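Local coordinates for uncharacterized protein VP1736 (Vibrio parahaemolyticus, PDB 3LXQ) that is of unknown function but carries a sulfatase-family domain of the alkaline phosphatase clan, built round a largely parallel beta sheet flanked by helices, at residues E183-F186 and K190-F193; V245-N250 and K276-A281; A166-E171 and T349-I354. All blocks are in the same frame, centred on the assembly; numbering follows the deposited sequence. Where two conformers were deposited one is given.

Contact 1: residues E183-F186 and K190-F193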
ATOM      1  N   GLU A 183      20.187   0.259  -1.713  1.00 45.38           N
ATOM      2  CA  GLU A 183      20.638  -0.576  -0.608  1.00 46.91           C
ATOM      3  C   GLU A 183      19.454  -0.967   0.270  1.00 45.53           C
ATOM      4  O   GLU A 183      18.767  -0.102   0.823  1.00 43.44           O
ATOM      5  CB  GLU A 183      21.720   0.146   0.217  1.00 47.96           C
ATOM      6  CG  GLU A 183      21.951  -0.399   1.644  1.00 50.30           C
ATOM      7  CD  GLU A 183      22.498  -1.833   1.676  1.00 54.80           C
ATOM      8  OE1 GLU A 183      23.740  -2.009   1.601  1.00 55.60           O
ATOM      9  OE2 GLU A 183      21.678  -2.778   1.810  1.00 55.85           O
ATOM     10  N   ALA A 184      19.243  -2.275   0.409  1.00 46.44           N
ATOM     11  CA  ALA A 184      18.068  -2.814   1.101  1.00 45.65           C
ATOM     12  C   ALA A 184      18.053  -2.625   2.627  1.00 45.02           C
ATOM     13  O   ALA A 184      16.998  -2.735   3.247  1.00 44.03           O
ATOM     14  CB  ALA A 184      17.862  -4.284   0.731  1.00 46.93           C
ATOM     15  N   ASN A 185      19.209  -2.349   3.226  1.00 45.80           N
ATOM     16  CA  ASN A 185      19.291  -2.045   4.662  1.00 45.42           C
ATOM     17  C   ASN A 185      18.660  -0.696   4.986  1.00 43.09           C
ATOM     18  O   ASN A 185      18.338  -0.411   6.143  1.00 42.11           O
ATOM     19  CB  ASN A 185      20.752  -2.034   5.142  1.00 47.41           C
ATOM     20  CG  ASN A 185      21.291  -3.433   5.485  1.00 50.46           C
ATOM     21  OD1 ASN A 185      22.505  -3.637   5.539  1.00 52.43           O
ATOM     22  ND2 ASN A 185      20.396  -4.387   5.731  1.00 51.06           N
ATOM     23  N   PHE A 186      18.510   0.134   3.957  1.00 42.34           N
ATOM     24  CA  PHE A 186      17.925   1.465   4.088  1.00 41.14           C
ATOM     25  C   PHE A 186      16.511   1.378   4.682  1.00 39.48           C
ATOM     26  O   PHE A 186      15.755   0.454   4.367  1.00 38.82           O
ATOM     27  CB  PHE A 186      17.907   2.154   2.717  1.00 41.38           C
ATOM     28  CG  PHE A 186      17.231   3.495   2.718  1.00 40.85           C
ATOM     29  CD1 PHE A 186      17.830   4.593   3.330  1.00 42.39           C
ATOM     30  CD2 PHE A 186      15.986   3.660   2.109  1.00 40.59           C
ATOM     31  CE1 PHE A 186      17.195   5.843   3.340  1.00 42.33           C
ATOM     32  CE2 PHE A 186      15.346   4.903   2.112  1.00 38.96           C
ATOM     33  CZ  PHE A 186      15.947   5.990   2.725  1.00 39.37           C
ATOM     34  N   LYS A 190      15.533  -4.531   4.795  1.00 43.93           N
ATOM     35  CA  LYS A 190      16.117  -5.870   4.683  1.00 45.57           C
ATOM     36  C   LYS A 190      15.915  -6.694   5.948  1.00 45.53           C
ATOM     37  O   LYS A 190      15.574  -7.868   5.877  1.00 46.37           O
ATOM     38  CB  LYS A 190      17.615  -5.799   4.361  1.00 47.18           C
ATOM     39  CG  LYS A 190      18.179  -7.121   3.867  1.00 51.00           C
ATOM     40  CD  LYS A 190      19.578  -7.360   4.346  1.00 55.33           C
ATOM     41  CE  LYS A 190      20.514  -7.531   3.171  1.00 59.01           C
ATOM     42  NZ  LYS A 190      20.728  -6.209   2.504  1.00 59.29           N
ATOM     43  N   THR A 191      16.149  -6.069   7.097  1.00 44.50           N
ATOM     44  CA  THR A 191      16.022  -6.725   8.393  1.00 44.99           C
ATOM     45  C   THR A 191      14.570  -7.088   8.687  1.00 43.56           C
ATOM     46  O   THR A 191      14.274  -8.206   9.094  1.00 44.49           O
ATOM     47  CB  THR A 191      16.626  -5.849   9.527  1.00 44.67           C
ATOM     48  OG1 THR A 191      18.023  -5.654   9.271  1.00 47.08           O
ATOM     49  CG2 THR A 191      16.469  -6.509  10.898  1.00 45.33           C
ATOM     50  N   PHE A 192      13.661  -6.148   8.462  1.00 41.64           N
ATOM     51  CA  PHE A 192      12.244  -6.446   8.614  1.00 40.54           C
ATOM     52  C   PHE A 192      11.766  -7.526   7.645  1.00 41.20           C
ATOM     53  O   PHE A 192      10.946  -8.361   8.018  1.00 41.81           O
ATOM     54  CB  PHE A 192      11.400  -5.193   8.436  1.00 38.52           C
ATOM     55  CG  PHE A 192       9.917  -5.431   8.582  1.00 38.54           C
ATOM     56  CD1 PHE A 192       9.339  -5.562   9.841  1.00 36.44           C
ATOM     57  CD2 PHE A 192       9.095  -5.502   7.459  1.00 37.78           C
ATOM     58  CE1 PHE A 192       7.966  -5.748   9.981  1.00 36.39           C
ATOM     59  CE2 PHE A 192       7.716  -5.682   7.600  1.00 36.50           C
ATOM     60  CZ  PHE A 192       7.153  -5.813   8.863  1.00 34.62           C
ATOM     61  N   PHE A 193      12.248  -7.492   6.406  1.00 41.21           N
ATOM     62  CA  PHE A 193      11.750  -8.422   5.399  1.00 42.22           C
ATOM     63  C   PHE A 193      12.288  -9.825   5.682  1.00 44.71           C
ATOM     64  O   PHE A 193      11.523 -10.786   5.675  1.00 46.02           O
ATOM     65  CB  PHE A 193      12.097  -7.971   3.971  1.00 41.61           C
ATOM     66  CG  PHE A 193      11.329  -6.753   3.485  1.00 39.00           C
ATOM     67  CD1 PHE A 193      10.053  -6.453   3.962  1.00 35.70           C
ATOM     68  CD2 PHE A 193      11.873  -5.942   2.498  1.00 37.68           C
ATOM     69  CE1 PHE A 193       9.346  -5.339   3.486  1.00 34.11           C
ATOM     70  CE2 PHE A 193      11.181  -4.843   2.019  1.00 35.89           C
ATOM     71  CZ  PHE A 193       9.906  -4.543   2.514  1.00 33.81           C
TER
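The type I beta turn Glu183-Phe186 sits against the start of helix 189-195, where the nearest CA pair, Asn185 CA and Lys190 CA, is 5.0 Å apart. Turn and helix belong to a beta-alpha-beta crossover of the sulfatase-like domain: the chain leaves parallel strand 175-180, passes through the turn and the helix, and returns in the neighbouring parallel strand 200-202. One backbone bond joins the two segments, from Lys190 N to Ala184 O at 2.8 Å. The donor lies 37° above the carbonyl plane, and the bond is moderately bent.

Lys190 carries the side-chain contact. Its CG is anti to the backbone N (chi1 -164°), and bends further along turn the chain back over the turn. On the way CB and CD both pass the amide of Asn185, CD lying 3.4 Å from Asn185 ND2, as the two side chains run obliquely across one another. CB of Ala184 lines the same lysine, with Ile201 of strand 200-202 touching both residues. The ammonium group ends near two acids. Glu203, outside the segments, is its stronger partner in a salt bridge, while Glu183 gives a long one, 3.6 Å from OE2 to Lys190 NZ. Glu183 and Glu203 bring like charges close together, which the lysine probably helps to offset. Glu183 OE2 also braces the turn from within, accepting the backbone N-H of Asn185 at 2.9 Å, on the anti side of the carboxylate and 26° out of its plane.

Contact 2: residues V245-N250 and K276-A281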
ATOM      1  N   VAL A 245       8.323  -5.130  -5.475  1.00 37.70           N
ATOM      2  CA  VAL A 245       9.266  -4.365  -6.280  1.00 37.49           C
ATOM      3  C   VAL A 245       9.032  -2.899  -5.965  1.00 36.38           C
ATOM      4  O   VAL A 245       7.912  -2.414  -6.097  1.00 36.00           O
ATOM      5  CB  VAL A 245       9.017  -4.567  -7.787  1.00 38.52           C
ATOM      6  CG1 VAL A 245       9.992  -3.742  -8.598  1.00 37.52           C
ATOM      7  CG2 VAL A 245       9.080  -6.061  -8.191  1.00 39.72           C
ATOM      8  N   PHE A 246      10.083  -2.190  -5.558  1.00 36.10           N
ATOM      9  CA  PHE A 246       9.939  -0.835  -5.022  1.00 34.64           C
ATOM     10  C   PHE A 246      10.819   0.140  -5.781  1.00 35.03           C
ATOM     11  O   PHE A 246      12.035  -0.017  -5.799  1.00 35.72           O
ATOM     12  CB  PHE A 246      10.278  -0.854  -3.524  1.00 34.58           C
ATOM     13  CG  PHE A 246       9.982   0.442  -2.784  1.00 33.47           C
ATOM     14  CD1 PHE A 246       8.996   1.324  -3.222  1.00 31.84           C
ATOM     15  CD2 PHE A 246      10.683   0.750  -1.619  1.00 34.99           C
ATOM     16  CE1 PHE A 246       8.717   2.513  -2.520  1.00 33.08           C
ATOM     17  CE2 PHE A 246      10.414   1.938  -0.897  1.00 34.25           C
ATOM     18  CZ  PHE A 246       9.426   2.813  -1.353  1.00 33.86           C
ATOM     19  N   THR A 247      10.204   1.141  -6.405  1.00 35.11           N
ATOM     20  CA  THR A 247      10.948   2.149  -7.181  1.00 36.01           C
ATOM     21  C   THR A 247      11.792   3.059  -6.284  1.00 36.73           C
ATOM     22  O   THR A 247      11.510   3.178  -5.089  1.00 36.24           O
ATOM     23  CB  THR A 247      10.031   3.016  -8.111  1.00 35.64           C
ATOM     24  OG1 THR A 247       9.147   3.843  -7.334  1.00 34.86           O
ATOM     25  CG2 THR A 247       9.232   2.129  -9.071  1.00 34.25           C
ATOM     26  N   SER A 248      12.804   3.692  -6.893  1.00 38.24           N
ATOM     27  CA  SER A 248      13.806   4.539  -6.214  1.00 39.51           C
ATOM     28  C   SER A 248      14.163   5.824  -6.960  1.00 39.70           C
ATOM     29  O   SER A 248      14.693   6.766  -6.349  1.00 39.69           O
ATOM     30  CB  SER A 248      15.115   3.765  -6.031  1.00 40.88           C
ATOM     31  OG  SER A 248      15.001   2.831  -4.974  1.00 43.41           O
ATOM     32  N   SER A 249      13.914   5.878  -8.267  1.00 39.40           N
ATOM     33  CA  SER A 249      14.345   7.060  -9.043  1.00 40.09           C
ATOM     34  C   SER A 249      13.773   8.367  -8.528  1.00 39.73           C
ATOM     35  O   SER A 249      14.470   9.377  -8.496  1.00 39.92           O
ATOM     36  CB  SER A 249      14.032   6.930 -10.541  1.00 40.48           C
ATOM     37  OG  SER A 249      14.908   6.014 -11.153  1.00 39.76           O
ATOM     38  N   ASN A 250      12.496   8.344  -8.156  1.00 38.77           N
ATOM     39  CA  ASN A 250      11.811   9.533  -7.668  1.00 38.71           C
ATOM     40  C   ASN A 250      12.202   9.918  -6.233  1.00 38.84           C
ATOM     41  O   ASN A 250      11.408   9.773  -5.293  1.00 38.57           O
ATOM     42  CB  ASN A 250      10.296   9.355  -7.818  1.00 38.23           C
ATOM     43  CG  ASN A 250       9.531  10.613  -7.511  1.00 38.41           C
ATOM     44  OD1 ASN A 250      10.072  11.711  -7.579  1.00 39.84           O
ATOM     45  ND2 ASN A 250       8.267  10.459  -7.150  1.00 37.86           N
ATOM     46  N   LYS A 276       7.660  11.327 -14.403  1.00 50.23           N
ATOM     47  CA  LYS A 276       7.458  11.003 -15.813  1.00 51.14           C
ATOM     48  C   LYS A 276       8.461   9.958 -16.305  1.00 51.09           C
ATOM     49  O   LYS A 276       8.086   9.072 -17.075  1.00 51.37           O
ATOM     50  CB  LYS A 276       7.487  12.253 -16.698  1.00 52.86           C
ATOM     51  CG  LYS A 276       7.000  11.994 -18.129  1.00 54.09           C
ATOM     52  CD  LYS A 276       6.711  13.278 -18.884  1.00 56.02           C
ATOM     53  CE  LYS A 276       5.955  12.973 -20.174  1.00 57.91           C
ATOM     54  NZ  LYS A 276       5.933  14.133 -21.111  1.00 59.87           N
ATOM     55  N   TYR A 277       9.717  10.051 -15.852  1.00 51.17           N
ATOM     56  CA  TYR A 277      10.689   8.985 -16.107  1.00 51.43           C
ATOM     57  C   TYR A 277      10.199   7.641 -15.558  1.00 50.80           C
ATOM     58  O   TYR A 277      10.195   6.642 -16.281  1.00 51.49           O
ATOM     59  CB  TYR A 277      12.107   9.287 -15.572  1.00 52.36           C
ATOM     60  CG  TYR A 277      12.962   8.041 -15.651  1.00 51.11           C
ATOM     61  CD1 TYR A 277      13.496   7.624 -16.865  1.00 51.81           C
ATOM     62  CD2 TYR A 277      13.147   7.222 -14.536  1.00 49.72           C
ATOM     63  CE1 TYR A 277      14.230   6.454 -16.959  1.00 52.78           C
ATOM     64  CE2 TYR A 277      13.882   6.047 -14.618  1.00 50.17           C
ATOM     65  CZ  TYR A 277      14.419   5.668 -15.836  1.00 52.84           C
ATOM     66  OH  TYR A 277      15.161   4.513 -15.930  1.00 54.28           O
ATOM     67  N   SER A 278       9.799   7.624 -14.285  1.00 49.79           N
ATOM     68  CA  SER A 278       9.292   6.404 -13.648  1.00 49.28           C
ATOM     69  C   SER A 278       8.097   5.803 -14.391  1.00 48.66           C
ATOM     70  O   SER A 278       7.989   4.581 -14.501  1.00 48.20           O
ATOM     71  CB  SER A 278       8.924   6.655 -12.191  1.00 48.86           C
ATOM     72  OG  SER A 278       8.530   5.443 -11.567  1.00 49.76           O
ATOM     73  N   ASP A 279       7.216   6.664 -14.898  1.00 49.09           N
ATOM     74  CA  ASP A 279       6.119   6.235 -15.774  1.00 49.45           C
ATOM     75  C   ASP A 279       6.615   5.546 -17.047  1.00 50.69           C
ATOM     76  O   ASP A 279       6.112   4.471 -17.414  1.00 50.91           O
ATOM     77  CB  ASP A 279       5.230   7.407 -16.185  1.00 50.30           C
ATOM     78  CG  ASP A 279       4.085   6.971 -17.087  1.00 51.21           C
ATOM     79  OD1 ASP A 279       3.117   6.378 -16.555  1.00 51.88           O
ATOM     80  OD2 ASP A 279       4.150   7.204 -18.316  1.00 50.36           O
ATOM     81  N   TYR A 280       7.571   6.180 -17.733  1.00 51.23           N
ATOM     82  CA  TYR A 280       8.182   5.579 -18.911  1.00 52.56           C
ATOM     83  C   TYR A 280       8.787   4.236 -18.532  1.00 51.76           C
ATOM     84  O   TYR A 280       8.679   3.270 -19.276  1.00 52.30           O
ATOM     85  CB  TYR A 280       9.260   6.498 -19.520  1.00 54.15           C
ATOM     86  CG  TYR A 280      10.374   5.737 -20.209  1.00 56.52           C
ATOM     87  CD1 TYR A 280      10.301   5.422 -21.571  1.00 59.61           C
ATOM     88  CD2 TYR A 280      11.492   5.305 -19.490  1.00 57.62           C
ATOM     89  CE1 TYR A 280      11.324   4.705 -22.199  1.00 61.61           C
ATOM     90  CE2 TYR A 280      12.511   4.590 -20.105  1.00 59.91           C
ATOM     91  CZ  TYR A 280      12.423   4.293 -21.451  1.00 61.73           C
ATOM     92  OH  TYR A 280      13.444   3.587 -22.040  1.00 65.42           O
ATOM     93  N   ALA A 281       9.429   4.193 -17.370  1.00 50.92           N
ATOM     94  CA  ALA A 281      10.099   2.995 -16.899  1.00 50.94           C
ATOM     95  C   ALA A 281       9.101   1.873 -16.619  1.00 50.38           C
ATOM     96  O   ALA A 281       9.391   0.708 -16.911  1.00 51.11           O
ATOM     97  CB  ALA A 281      10.934   3.308 -15.661  1.00 51.04           C
TER
HETATM   98  O   HOH W   1       8.285   6.277  -8.371  1.00 38.08           O
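Ser278, Ser249 and Tyr277 have most of the surface buried here, where the loop leaving strand 241-246 runs past helix 271-289. Ser249 and Ser278 are the residues of nearest backbone approach, their CA atoms 6.9 Å apart, yet the side chain of Ser249 meets the neighbouring Tyr277. Ser249 OG comes obliquely to the phenol ring, 3.6 Å from Tyr277 CE2, and Ser249 CB lies near CD2 and CE2 of the same ring. With CG anti to the backbone N (chi1 170°), Tyr277 sends its ring out from the helix beside the loop; its hydroxyl is hydrogen-bonded to Ser219 and to the backbone N of Glu221, which ties down the far end of the ring.

Ser278 faces Thr247 instead. The methyl CG2 of Thr247 comes within 4.2 Å of Ser278 OG, and a water spans the two hydroxyls, 2.8 Å from Thr247 OG1 but only weakly bonded to Ser278 OG. Thr247 OG1 also accepts the backbone N-H of Glu94, the residue after strand 87-93. Helix 271-289 lies on the connection between parallel strands 241-246 and 298-304, which flank strand 87-93: a beta-alpha-beta crossover skipping one strand, as expected of this clan's alpha/beta fold.

Contact 3: residues A166-E171 and T349-I354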
ATOM      1  N   ALA A 166       3.929 -12.072   3.209  1.00 37.59           N
ATOM      2  CA  ALA A 166       5.158 -12.741   2.795  1.00 39.66           C
ATOM      3  C   ALA A 166       5.275 -14.091   3.465  1.00 41.76           C
ATOM      4  O   ALA A 166       5.432 -15.109   2.772  1.00 44.38           O
ATOM      5  CB  ALA A 166       6.384 -11.897   3.107  1.00 38.86           C
ATOM      6  N   ASP A 167       5.198 -14.113   4.799  1.00 41.19           N
ATOM      7  CA  ASP A 167       5.369 -15.394   5.475  0.50 43.69           C
ATOM      8  C   ASP A 167       4.134 -16.284   5.356  1.00 44.52           C
ATOM      9  O   ASP A 167       4.267 -17.522   5.401  1.00 47.02           O
ATOM     10  CB  ASP A 167       5.890 -15.252   6.913  0.50 44.09           C
ATOM     11  CG  ASP A 167       4.805 -14.998   7.910  0.50 43.09           C
ATOM     12  OD1 ASP A 167       4.174 -15.979   8.364  0.50 44.70           O
ATOM     13  OD2 ASP A 167       4.611 -13.823   8.269  0.50 41.63           O
ATOM     14  N   LEU A 168       2.965 -15.684   5.147  1.00 42.75           N
ATOM     15  CA  LEU A 168       1.748 -16.466   4.892  1.00 44.15           C
ATOM     16  C   LEU A 168       1.927 -17.231   3.587  1.00 45.95           C
ATOM     17  O   LEU A 168       1.770 -18.449   3.559  1.00 48.90           O
ATOM     18  CB  LEU A 168       0.486 -15.579   4.854  1.00 41.93           C
ATOM     19  CG  LEU A 168      -0.887 -16.222   4.544  1.00 43.17           C
ATOM     20  CD1 LEU A 168      -1.254 -17.345   5.526  1.00 46.40           C
ATOM     21  CD2 LEU A 168      -2.006 -15.199   4.490  1.00 41.51           C
ATOM     22  N   LEU A 169       2.299 -16.516   2.527  1.00 55.66           N
ATOM     23  CA  LEU A 169       2.519 -17.131   1.224  1.00 57.03           C
ATOM     24  C   LEU A 169       3.673 -18.139   1.241  1.00 59.70           C
ATOM     25  O   LEU A 169       3.572 -19.194   0.616  1.00 61.90           O
ATOM     26  CB  LEU A 169       2.674 -16.068   0.122  1.00 54.86           C
ATOM     27  CG  LEU A 169       1.380 -15.285  -0.173  1.00 53.02           C
ATOM     28  CD1 LEU A 169       1.610 -14.062  -1.056  1.00 49.86           C
ATOM     29  CD2 LEU A 169       0.278 -16.183  -0.765  1.00 55.22           C
ATOM     30  N   LYS A 170       4.736 -17.824   1.984  1.00 59.71           N
ATOM     31  CA  LYS A 170       5.872 -18.736   2.176  1.00 62.32           C
ATOM     32  C   LYS A 170       5.421 -20.034   2.831  1.00 65.19           C
ATOM     33  O   LYS A 170       5.654 -21.126   2.299  1.00 67.55           O
ATOM     34  CB  LYS A 170       6.973 -18.075   3.016  1.00 61.59           C
ATOM     35  N   GLU A 171       4.755 -19.909   3.976  1.00 64.86           N
ATOM     36  CA  GLU A 171       4.151 -21.053   4.658  1.00 67.56           C
ATOM     37  C   GLU A 171       3.224 -21.857   3.718  1.00 68.97           C
ATOM     38  O   GLU A 171       3.136 -23.081   3.822  1.00 71.83           O
ATOM     39  CB  GLU A 171       3.416 -20.581   5.920  1.00 66.23           C
ATOM     40  CG  GLU A 171       2.719 -21.683   6.714  1.00 69.95           C
ATOM     41  CD  GLU A 171       2.882 -21.538   8.224  1.00 71.01           C
ATOM     42  OE1 GLU A 171       3.434 -22.464   8.860  1.00 73.95           O
ATOM     43  OE2 GLU A 171       2.460 -20.506   8.784  1.00 67.66           O
ATOM     44  N   THR A 349      -7.461  -8.056  -0.479  1.00 33.42           N
ATOM     45  CA  THR A 349      -7.959  -8.104  -1.858  1.00 34.42           C
ATOM     46  C   THR A 349      -7.093  -8.984  -2.773  1.00 36.15           C
ATOM     47  O   THR A 349      -7.620  -9.817  -3.533  1.00 38.12           O
ATOM     48  CB  THR A 349      -8.100  -6.689  -2.456  1.00 34.09           C
ATOM     49  OG1 THR A 349      -8.947  -5.891  -1.614  1.00 33.11           O
ATOM     50  CG2 THR A 349      -8.671  -6.734  -3.873  1.00 35.64           C
ATOM     51  N   LEU A 350      -5.776  -8.816  -2.686  1.00 36.12           N
ATOM     52  CA  LEU A 350      -4.847  -9.520  -3.572  1.00 37.72           C
ATOM     53  C   LEU A 350      -4.798 -11.021  -3.294  1.00 38.89           C
ATOM     54  O   LEU A 350      -4.803 -11.828  -4.240  1.00 41.43           O
ATOM     55  CB  LEU A 350      -3.447  -8.896  -3.500  1.00 36.99           C
ATOM     56  CG  LEU A 350      -3.336  -7.434  -3.973  1.00 36.27           C
ATOM     57  CD1 LEU A 350      -2.105  -6.755  -3.383  1.00 34.03           C
ATOM     58  CD2 LEU A 350      -3.356  -7.318  -5.494  1.00 36.84           C
ATOM     59  N   LEU A 351      -4.771 -11.400  -2.012  1.00 38.08           N
ATOM     60  CA  LEU A 351      -4.835 -12.820  -1.632  1.00 39.23           C
ATOM     61  C   LEU A 351      -6.076 -13.498  -2.205  1.00 40.89           C
ATOM     62  O   LEU A 351      -6.035 -14.660  -2.643  1.00 42.25           O
ATOM     63  CB  LEU A 351      -4.835 -12.992  -0.112  1.00 37.93           C
ATOM     64  CG  LEU A 351      -3.554 -12.729   0.678  1.00 37.50           C
ATOM     65  CD1 LEU A 351      -3.800 -13.103   2.124  1.00 37.28           C
ATOM     66  CD2 LEU A 351      -2.337 -13.486   0.116  1.00 40.16           C
ATOM     67  N   SER A 352      -7.176 -12.759  -2.192  1.00 40.43           N
ATOM     68  CA  SER A 352      -8.445 -13.258  -2.675  1.00 42.13           C
ATOM     69  C   SER A 352      -8.373 -13.451  -4.178  1.00 44.19           C
ATOM     70  O   SER A 352      -8.901 -14.438  -4.702  1.00 46.26           O
ATOM     71  CB  SER A 352      -9.572 -12.294  -2.286  1.00 40.82           C
ATOM     72  OG  SER A 352     -10.857 -12.876  -2.460  1.00 42.90           O
ATOM     73  N   LEU A 353      -7.709 -12.521  -4.867  1.00 44.14           N
ATOM     74  CA  LEU A 353      -7.554 -12.597  -6.329  1.00 46.36           C
ATOM     75  C   LEU A 353      -6.627 -13.714  -6.796  1.00 48.21           C
ATOM     76  O   LEU A 353      -6.803 -14.264  -7.894  1.00 50.53           O
ATOM     77  CB  LEU A 353      -7.072 -11.261  -6.898  1.00 45.43           C
ATOM     78  CG  LEU A 353      -8.137 -10.176  -7.050  1.00 44.85           C
ATOM     79  CD1 LEU A 353      -7.506  -8.795  -7.203  1.00 44.42           C
ATOM     80  CD2 LEU A 353      -9.056 -10.501  -8.227  1.00 47.48           C
ATOM     81  N   ILE A 354      -5.634 -14.045  -5.974  1.00 47.81           N
ATOM     82  CA  ILE A 354      -4.634 -15.052  -6.371  1.00 49.27           C
ATOM     83  C   ILE A 354      -5.014 -16.480  -5.961  1.00 50.19           C
ATOM     84  O   ILE A 354      -4.270 -17.430  -6.228  1.00 51.33           O
ATOM     85  CB  ILE A 354      -3.192 -14.695  -5.900  1.00 48.11           C
ATOM     86  CG1 ILE A 354      -3.077 -14.694  -4.373  1.00 45.68           C
ATOM     87  CG2 ILE A 354      -2.736 -13.368  -6.521  1.00 47.96           C
ATOM     88  CD1 ILE A 354      -1.644 -14.617  -3.857  1.00 44.01           C
TER
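Leu168 and Leu169, consecutive on helix 165-171, reach across to Leu351 of helix 346-353 and to Ile354. The backbones stay well apart, with the nearest CA atoms, those of Leu169 and Leu351, 9.0 Å from each other, so that branched side chains bridge the interval. Leu168 comes first. Its CG, anti to the backbone N (chi1 178°), extends the side chain toward the facing segment, where CD2 meets Leu351 CD1 at 3.6 Å, the closest contact of the interface; the side chain also touches Thr360 of strand 358-360.

Leu169 reaches the other methyl of the same leucine. The side chains of Leu169 and Leu351 pass alongside one another, pointing opposite ways, with 3.9 Å between Leu169 CD2 and Leu351 CD2. The two methyls of Leu351 thus each meet one of two successive leucines. The CD2 methyl of Leu169 is shared, because Ile354 points to it tip to tip, its CD1 lying 4.0 Å from Leu169 CD2. Ile354 also packs on Ile299 of strand 298-304, which connects this contact to the central sheet. No hydrogen bond or salt bridge crosses between the segments: they meet through apolar, mainly methyl-to-methyl, van der Waals packing, consistent with a hydrophobic rather than a directional attachment.

The three contacts all lie within the sulfatase-family region but form separate patches. Contact 3 joins parts of the chain 178 residues apart, and contacts 1 and 2 both fall within the intervening sequence, one after the other. Centre to centre, contact 1 is about 19 Å from contact 2 and about 21 Å from contact 3; contacts 2 and 3 are about 25 Å apart. None touches another, although the nearest atoms of contact 1 come within about 6 Å of each of the others. Strand 175-180 links contacts 1 and 2 through Phe178, which touches Phe193 and Phe246; contacts 1 and 3 are bridged by Phe198, in the loop before strand 200-202, which meets Phe193 and Ala166.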